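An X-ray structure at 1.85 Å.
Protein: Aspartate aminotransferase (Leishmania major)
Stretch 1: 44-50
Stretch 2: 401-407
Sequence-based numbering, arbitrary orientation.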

ATOM      1  N   GLY B  44      -2.461 -35.318   4.797  1.00 40.00           N
ATOM      2  CA  GLY B  44      -3.137 -36.152   5.795  1.00 38.10           C
ATOM      3  C   GLY B  44      -4.147 -35.331   6.580  1.00 36.58           C
ATOM      4  O   GLY B  44      -4.297 -34.118   6.335  1.00 35.03           O
ATOM      5  N   PRO B  45      -4.838 -35.981   7.542  1.00 36.47           N
ATOM      6  CA  PRO B  45      -5.742 -35.280   8.465  1.00 34.64           C
ATOM      7  C   PRO B  45      -4.980 -34.175   9.234  1.00 32.36           C
ATOM      8  O   PRO B  45      -4.114 -34.509  10.044  1.00 30.88           O
ATOM      9  CB  PRO B  45      -6.174 -36.371   9.446  1.00 34.59           C
ATOM     10  CG  PRO B  45      -5.901 -37.660   8.746  1.00 36.39           C
ATOM     11  CD  PRO B  45      -4.707 -37.407   7.879  1.00 36.58           C
ATOM     12  N   LYS B  46      -5.338 -32.912   8.956  1.00 30.69           N
ATOM     13  CA  LYS B  46      -4.660 -31.716   9.505  1.00 28.86           C
ATOM     14  C   LYS B  46      -5.669 -30.639   9.942  1.00 28.05           C
ATOM     15  O   LYS B  46      -6.823 -30.618   9.510  1.00 25.94           O
ATOM     16  CB  LYS B  46      -3.661 -31.133   8.505  1.00 28.39           C
ATOM     17  CG  LYS B  46      -4.253 -30.533   7.258  1.00 29.18           C
ATOM     18  CD  LYS B  46      -3.201 -30.013   6.278  1.00 28.70           C
ATOM     19  CE  LYS B  46      -3.880 -29.356   5.090  1.00 29.42           C
ATOM     20  NZ  LYS B  46      -2.987 -28.660   4.121  1.00 28.60           N
ATOM     21  N   ALA B  47      -5.222 -29.765  10.844  1.00 26.08           N
ATOM     22  CA  ALA B  47      -5.972 -28.568  11.189  1.00 24.29           C
ATOM     23  C   ALA B  47      -5.006 -27.402  10.996  1.00 22.94           C
ATOM     24  O   ALA B  47      -4.017 -27.290  11.685  1.00 23.34           O
ATOM     25  CB  ALA B  47      -6.485 -28.634  12.628  1.00 22.73           C
ATOM     26  N   ASN B  48      -5.286 -26.586  10.007  1.00 22.67           N
ATOM     27  CA  ASN B  48      -4.459 -25.472   9.715  1.00 23.25           C
ATOM     28  C   ASN B  48      -5.042 -24.292  10.506  1.00 20.53           C
ATOM     29  O   ASN B  48      -5.960 -23.622  10.031  1.00 20.35           O
ATOM     30  CB  ASN B  48      -4.390 -25.210   8.216  1.00 24.46           C
ATOM     31  CG  ASN B  48      -3.593 -23.971   7.878  1.00 25.96           C
ATOM     32  OD1 ASN B  48      -3.104 -23.280   8.767  1.00 26.70           O
ATOM     33  ND2 ASN B  48      -3.478 -23.670   6.591  1.00 27.33           N
ATOM     34  N   LEU B  49      -4.503 -24.057  11.701  1.00 18.57           N
ATOM     35  CA  LEU B  49      -4.996 -22.984  12.552  1.00 17.51           C
ATOM     36  C   LEU B  49      -3.999 -21.834  12.780  1.00 17.61           C
ATOM     37  O   LEU B  49      -4.008 -21.212  13.857  1.00 16.16           O
ATOM     38  CB  LEU B  49      -5.416 -23.565  13.914  1.00 16.96           C
ATOM     39  CG  LEU B  49      -6.241 -24.859  13.845  1.00 17.51           C
ATOM     40  CD1 LEU B  49      -6.476 -25.404  15.248  1.00 17.73           C
ATOM     41  CD2 LEU B  49      -7.544 -24.581  13.089  1.00 17.03           C
ATOM     42  N   VAL B  50      -3.196 -21.526  11.764  1.00 18.40           N
ATOM     43  CA  VAL B  50      -2.118 -20.502  11.909  1.00 18.37           C
ATOM     44  C   VAL B  50      -2.595 -19.089  11.740  1.00 19.87           C
ATOM     45  O   VAL B  50      -2.765 -18.399  12.768  1.00 20.26           O
ATOM     46  CB  VAL B  50      -0.923 -20.754  10.985  1.00 19.25           C
ATOM     47  CG1 VAL B  50       0.162 -19.697  11.246  1.00 17.17           C
ATOM     48  CG2 VAL B  50      -0.404 -22.180  11.188  1.00 18.38           C
TER
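Stretch 2 (401-407) ETALMLA

A helix can pack on a neighbouring segment without a single hydrogen bond between them, through residues that recur about one turn apart. Residues 401-407 of this aspartate aminotransferase illustrate the principle. The whole stretch is helical, part of a longer helix, and three backbone hydrogen bonds lie within it: Met 405 N donates to Glu 401 O (3.2 Å), Leu 406 N to Thr 402 O (2.8 Å) and Ala 407 N to Ala 403 O (2.9 Å). Stretch 1 is loop apart from a short strand at Ala 47 and Asn 48; the side chains of Ala 47 and Leu 49 point toward the helix, while Asn 48 between them makes no contact with it.

Glu 401 opens the stretch without touching its partner. The nearest CA atoms across the stretches are those of Thr 402 and Ala 47, 6.0 Å apart. Ala 47 CB rests 3.9 Å from Thr 402 CB, and the threonine methyl CG2 lies 3.8 Å from the carbonyl O of Lys 46. Ala 403 points away, and Leu 404 is also out of contact. About one turn on from Thr 402, the helix returns to the interface with two neighbouring residues that reach different parts of stretch 1. Met 405 (chi angles m, t, p) brings its terminal methyl CE to 4.4 Å from Pro 45 CB and to 4.3 Å from Lys 46 N. Leu 406 instead meets the later part of the segment, its CD2 standing 4.2 Å from Leu 49 CD1. The partners thus follow no steady order, back from Ala 47 and then forward to Leu 49, so the helix runs across stretch 1 rather than alongside it. Ala 407 takes no part. The contact is modest, burying 220 Å² in total, and rests on van der Waals packing between residues at least 355 positions apart in sequence.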

ATOM      1  N   GLU B 401     -15.271 -31.300  13.323  1.00 23.96           N
ATOM      2  CA  GLU B 401     -14.310 -32.387  13.249  1.00 25.44           C
ATOM      3  C   GLU B 401     -12.923 -31.985  13.783  1.00 23.95           C
ATOM      4  O   GLU B 401     -12.341 -32.703  14.618  1.00 24.46           O
ATOM      5  CB  GLU B 401     -14.266 -32.884  11.805  1.00 28.39           C
ATOM      6  CG  GLU B 401     -13.368 -34.067  11.458  1.00 32.16           C
ATOM      7  CD  GLU B 401     -13.512 -34.478   9.981  1.00 35.57           C
ATOM      8  OE1 GLU B 401     -12.901 -33.844   9.090  1.00 38.58           O
ATOM      9  OE2 GLU B 401     -14.225 -35.452   9.696  1.00 41.21           O
ATOM     10  N   THR B 402     -12.380 -30.854  13.345  1.00 21.83           N
ATOM     11  CA  THR B 402     -11.018 -30.487  13.765  1.00 20.89           C
ATOM     12  C   THR B 402     -10.985 -29.890  15.182  1.00 20.12           C
ATOM     13  O   THR B 402      -9.961 -29.960  15.828  1.00 19.66           O
ATOM     14  CB  THR B 402     -10.275 -29.600  12.720  1.00 19.74           C
ATOM     15  OG1 THR B 402     -11.036 -28.410  12.446  1.00 19.17           O
ATOM     16  CG2 THR B 402     -10.080 -30.397  11.388  1.00 19.65           C
ATOM     17  N   ALA B 403     -12.117 -29.379  15.684  1.00 20.31           N
ATOM     18  CA  ALA B 403     -12.226 -28.995  17.100  1.00 20.12           C
ATOM     19  C   ALA B 403     -11.989 -30.201  18.031  1.00 20.84           C
ATOM     20  O   ALA B 403     -11.254 -30.118  19.043  1.00 21.06           O
ATOM     21  CB  ALA B 403     -13.596 -28.387  17.386  1.00 20.39           C
ATOM     22  N   LEU B 404     -12.656 -31.301  17.717  1.00 22.12           N
ATOM     23  CA  LEU B 404     -12.458 -32.542  18.466  1.00 22.73           C
ATOM     24  C   LEU B 404     -10.998 -32.979  18.327  1.00 22.76           C
ATOM     25  O   LEU B 404     -10.393 -33.353  19.301  1.00 23.11           O
ATOM     26  CB  LEU B 404     -13.414 -33.628  17.971  1.00 23.74           C
ATOM     27  CG  LEU B 404     -14.935 -33.372  18.167  1.00 23.84           C
ATOM     28  CD1 LEU B 404     -15.749 -34.532  17.631  1.00 24.06           C
ATOM     29  CD2 LEU B 404     -15.335 -33.061  19.612  1.00 23.66           C
ATOM     30  N   MET B 405     -10.418 -32.888  17.131  1.00 22.75           N
ATOM     31  CA  MET B 405      -9.023 -33.278  16.935  1.00 23.35           C
ATOM     32  C   MET B 405      -8.062 -32.389  17.710  1.00 22.54           C
ATOM     33  O   MET B 405      -7.060 -32.879  18.222  1.00 22.51           O
ATOM     34  CB  MET B 405      -8.618 -33.228  15.476  1.00 24.31           C
ATOM     35  CG  MET B 405      -9.195 -34.357  14.643  1.00 26.20           C
ATOM     36  SD  MET B 405      -9.215 -33.969  12.890  1.00 27.78           S
ATOM     37  CE  MET B 405      -7.455 -33.647  12.624  1.00 26.20           C
ATOM     38  N   LEU B 406      -8.374 -31.101  17.792  1.00 21.42           N
ATOM     39  CA  LEU B 406      -7.582 -30.168  18.574  1.00 20.88           C
ATOM     40  C   LEU B 406      -7.690 -30.496  20.043  1.00 22.15           C
ATOM     41  O   LEU B 406      -6.661 -30.581  20.724  1.00 23.50           O
ATOM     42  CB  LEU B 406      -8.003 -28.716  18.323  1.00 19.11           C
ATOM     43  CG  LEU B 406      -7.445 -27.666  19.279  1.00 18.50           C
ATOM     44  CD1 LEU B 406      -5.917 -27.617  19.165  1.00 18.02           C
ATOM     45  CD2 LEU B 406      -8.055 -26.271  19.005  1.00 17.59           C
ATOM     46  N   ALA B 407      -8.900 -30.706  20.558  1.00 23.07           N
ATOM     47  CA  ALA B 407      -9.040 -31.034  21.990  1.00 24.53           C
ATOM     48  C   ALA B 407      -8.322 -32.342  22.354  1.00 26.50           C
ATOM     49  O   ALA B 407      -7.691 -32.452  23.420  1.00 27.01           O
ATOM     50  CB  ALA B 407     -10.516 -31.097  22.413  1.00 24.41           C
TER